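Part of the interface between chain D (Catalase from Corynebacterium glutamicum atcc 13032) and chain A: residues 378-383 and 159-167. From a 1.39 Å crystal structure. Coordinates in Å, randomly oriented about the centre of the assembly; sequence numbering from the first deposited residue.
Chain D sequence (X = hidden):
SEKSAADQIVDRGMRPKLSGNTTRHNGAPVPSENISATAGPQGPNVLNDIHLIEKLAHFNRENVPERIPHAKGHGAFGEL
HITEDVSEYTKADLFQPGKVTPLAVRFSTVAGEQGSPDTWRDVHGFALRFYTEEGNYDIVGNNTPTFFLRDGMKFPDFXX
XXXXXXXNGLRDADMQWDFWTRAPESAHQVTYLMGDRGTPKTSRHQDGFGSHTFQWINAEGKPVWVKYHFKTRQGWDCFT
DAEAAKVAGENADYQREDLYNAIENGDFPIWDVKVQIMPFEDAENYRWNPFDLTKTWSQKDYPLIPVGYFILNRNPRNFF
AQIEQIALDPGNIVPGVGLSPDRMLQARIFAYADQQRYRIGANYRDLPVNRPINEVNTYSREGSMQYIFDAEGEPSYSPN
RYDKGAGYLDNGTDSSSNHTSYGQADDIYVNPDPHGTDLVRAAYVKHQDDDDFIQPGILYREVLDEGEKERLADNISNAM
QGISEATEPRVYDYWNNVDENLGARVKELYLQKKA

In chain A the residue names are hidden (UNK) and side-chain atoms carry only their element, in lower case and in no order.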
# COMPACT_ATOMS: atom_id res chain seq x y z
N THR D 378 22.91 -9.84 -0.91
CA THR D 378 22.50 -8.67 -0.14
C THR D 378 22.10 -9.05 1.28
O THR D 378 21.63 -10.17 1.52
CB THR D 378 21.31 -7.95 -0.83
OG1 THR D 378 21.02 -6.74 -0.13
CG2 THR D 378 20.05 -8.82 -0.84
N TYR D 379 22.27 -8.12 2.20
CA TYR D 379 21.79 -8.27 3.57
C TYR D 379 20.36 -7.75 3.76
O TYR D 379 19.77 -7.92 4.84
CB TYR D 379 22.75 -7.62 4.57
CG TYR D 379 24.01 -8.42 4.73
CD1 TYR D 379 24.05 -9.52 5.57
CD2 TYR D 379 25.16 -8.12 4.00
CE1 TYR D 379 25.20 -10.29 5.71
CE2 TYR D 379 26.32 -8.88 4.13
CZ TYR D 379 26.33 -9.96 4.99
OH TYR D 379 27.47 -10.74 5.13
N SER D 380 19.79 -7.13 2.72
CA SER D 380 18.40 -6.72 2.77
C SER D 380 17.52 -7.95 2.92
O SER D 380 17.84 -9.04 2.40
CB SER D 380 17.98 -5.95 1.52
OG SER D 380 18.68 -4.71 1.41
N ARG D 381 16.40 -7.78 3.61
CA ARG D 381 15.51 -8.88 3.91
C ARG D 381 14.07 -8.41 4.07
O ARG D 381 13.81 -7.20 4.14
CB ARG D 381 15.96 -9.55 5.21
CG ARG D 381 15.78 -8.65 6.42
CD ARG D 381 16.16 -9.35 7.72
NE ARG D 381 15.63 -8.64 8.88
CZ ARG D 381 15.55 -9.16 10.10
NH1 ARG D 381 15.99 -10.40 10.35
NH2 ARG D 381 15.04 -8.44 11.10
N GLU D 382 13.16 -9.37 4.11
CA GLU D 382 11.75 -9.11 4.44
C GLU D 382 11.11 -8.10 3.48
O GLU D 382 11.45 -8.08 2.28
CB GLU D 382 11.61 -8.75 5.92
CG GLU D 382 12.21 -9.87 6.79
CD GLU D 382 12.13 -9.66 8.29
OE1 GLU D 382 11.53 -8.66 8.74
OE2 GLU D 382 12.70 -10.51 9.03
N GLY D 383 10.17 -7.30 3.97
CA GLY D 383 9.37 -6.46 3.11
C GLY D 383 8.18 -7.20 2.50
O GLY D 383 8.18 -8.43 2.40
N UNK A 159 20.87 -3.06 13.69
CA UNK A 159 19.48 -3.36 14.03
C UNK A 159 19.10 -4.81 13.69
O UNK A 159 18.47 -5.49 14.51
c UNK A 159 18.59 -0.77 15.48
c UNK A 159 18.79 -0.93 13.97
c UNK A 159 18.51 -2.34 13.41
c UNK A 159 17.07 -2.75 13.67
N UNK A 160 19.47 -5.37 12.40
CA UNK A 160 19.24 -6.81 12.26
C UNK A 160 19.95 -7.58 13.37
O UNK A 160 19.39 -8.52 13.95
c UNK A 160 19.11 -6.78 9.70
c UNK A 160 17.95 -6.09 9.58
n UNK A 160 19.61 -6.90 8.42
n UNK A 160 17.77 -5.80 8.26
c UNK A 160 18.78 -6.31 7.57
c UNK A 160 19.76 -7.34 10.93
N UNK A 161 21.10 -7.25 13.81
CA UNK A 161 21.78 -8.09 14.80
C UNK A 161 21.06 -8.11 16.14
O UNK A 161 21.19 -9.06 16.92
o UNK A 161 23.39 -6.55 15.82
c UNK A 161 23.25 -7.69 14.98
N UNK A 162 20.28 -7.06 16.40
CA UNK A 162 19.48 -6.94 17.62
C UNK A 162 18.10 -7.57 17.52
O UNK A 162 17.40 -7.69 18.54
n UNK A 162 22.12 -5.89 20.08
c UNK A 162 20.61 -4.87 18.47
c UNK A 162 20.91 -5.37 19.87
o UNK A 162 20.05 -5.31 20.75
c UNK A 162 19.32 -5.47 17.97
N UNK A 163 17.70 -7.95 16.30
CA UNK A 163 16.39 -8.52 16.04
C UNK A 163 16.48 -10.04 15.86
O UNK A 163 17.24 -10.68 16.58
c UNK A 163 15.69 -7.79 14.87
c UNK A 163 15.23 -6.37 15.24
c UNK A 163 14.53 -5.70 14.07
n UNK A 163 12.41 -5.00 15.23
c UNK A 163 13.62 -4.54 14.48
N UNK A 164 15.72 -10.63 14.95
CA UNK A 164 15.60 -12.08 14.92
C UNK A 164 16.35 -12.73 13.77
O UNK A 164 16.41 -12.18 12.66
n UNK A 164 11.41 -13.17 18.43
c UNK A 164 11.83 -12.04 15.88
c UNK A 164 14.13 -12.48 14.85
n UNK A 164 11.21 -11.36 17.01
c UNK A 164 11.05 -11.90 18.21
c UNK A 164 13.35 -11.93 16.03
n UNK A 164 10.53 -11.18 19.21
N UNK A 165 16.92 -13.90 14.05
CA UNK A 165 17.55 -14.72 13.02
C UNK A 165 16.58 -15.00 11.87
O UNK A 165 15.39 -15.21 12.09
c UNK A 165 19.13 -16.00 14.66
c UNK A 165 18.01 -16.05 13.62
c UNK A 165 19.32 -17.37 15.28
c UNK A 165 20.41 -15.52 14.01
N UNK A 166 17.09 -15.00 10.65
CA UNK A 166 16.22 -15.23 9.51
C UNK A 166 15.59 -16.62 9.48
O UNK A 166 14.47 -16.78 8.99
c UNK A 166 16.94 -14.95 8.18
o UNK A 166 16.60 -12.61 8.58
n UNK A 166 18.20 -13.19 7.11
c UNK A 166 17.24 -13.48 7.98
N UNK A 167 16.29 -17.62 10.00
CA UNK A 167 15.80 -18.98 9.85
C UNK A 167 14.61 -19.31 10.76
O UNK A 167 13.69 -20.00 10.34
c UNK A 167 18.67 -21.18 11.39
n UNK A 167 20.39 -22.29 12.75
c UNK A 167 19.26 -21.32 12.77
c UNK A 167 16.93 -20.03 10.00
c UNK A 167 17.51 -20.18 11.40
O HOH W 1 13.50 -9.59 13.31
O HOH W 2 13.91 -12.43 7.70
O HOH W 3 19.35 -10.65 5.88

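Position 159 of chain A carries four carbons, forked at the first, with one arm two carbons long; the end of this group leads away from the chain D stretch and makes no contact with it. The beta-branched, purely aliphatic pattern is that of isoleucine, Ile A159. At 160 a single carbon leads to a five-membered ring of three carbons and two nitrogens, lying against the side chain of Arg D381, which makes the residue His A160. Its CE1 meets the backbone O of Tyr D379 edge-on at 3.3 Å, while its CD2 lies 3.5 Å from NE of Arg D381. The CD of Arg D381 sits over the ring face, 4.0 Å from the ring centroid, in a CH-pi contact.

Position 161, one carbon and one oxygen, is out of reach of the chain D stretch: Ser A161. At 162, three carbons, the third bearing one oxygen and one nitrogen, describe an amide on a two-carbon stem, Gln A162, also out of reach of that stretch. Position 163 has four carbons in a row ending in nitrogen; its CB approaches NH2 of Arg D381 to 3.9 Å before the end leads away. This is Lys A163.

At 164, three carbons and a nitrogen lead to a carbon carrying two more nitrogens; this end leads away from the chain D stretch, and the backbone O accepts from NH1 of Arg D381 at 2.9 Å. The residue is Arg A164. Position 165, four carbons forked at the second, is Leu A165, whose CB points away. At 166 two carbons, the second with one oxygen and one nitrogen, form a short amide whose end comes nearer to Arg D381; this is Asn A166, and its OD1 accepts from NH1 of Arg D381 at 2.9 Å. The last position, 167, again has four carbons in a row ending in nitrogen, Lys A167, beyond reach of the chain D stretch.

The contact is built around Arg D381, whose CA-to-CB bond points toward the chain A stretch and whose guanidinium is used in two ways. One face packs on the imidazole of His A160; near the plane, NH1 donates to both Arg A164 O and Asn A166 OD1. Water extends this network: one molecule accepts from Arg D381 NH2 and Arg A164 N, each at 2.9 Å, and another accepts from Asn A166 ND2 and donates to Tyr D379 O, each at 3.0 Å. Within chain D, Glu D382 OE2 lies 3.5 Å from Arg D381 NE, a salt bridge of charges alone.

Chain A (159-167) IHSQKRLNK
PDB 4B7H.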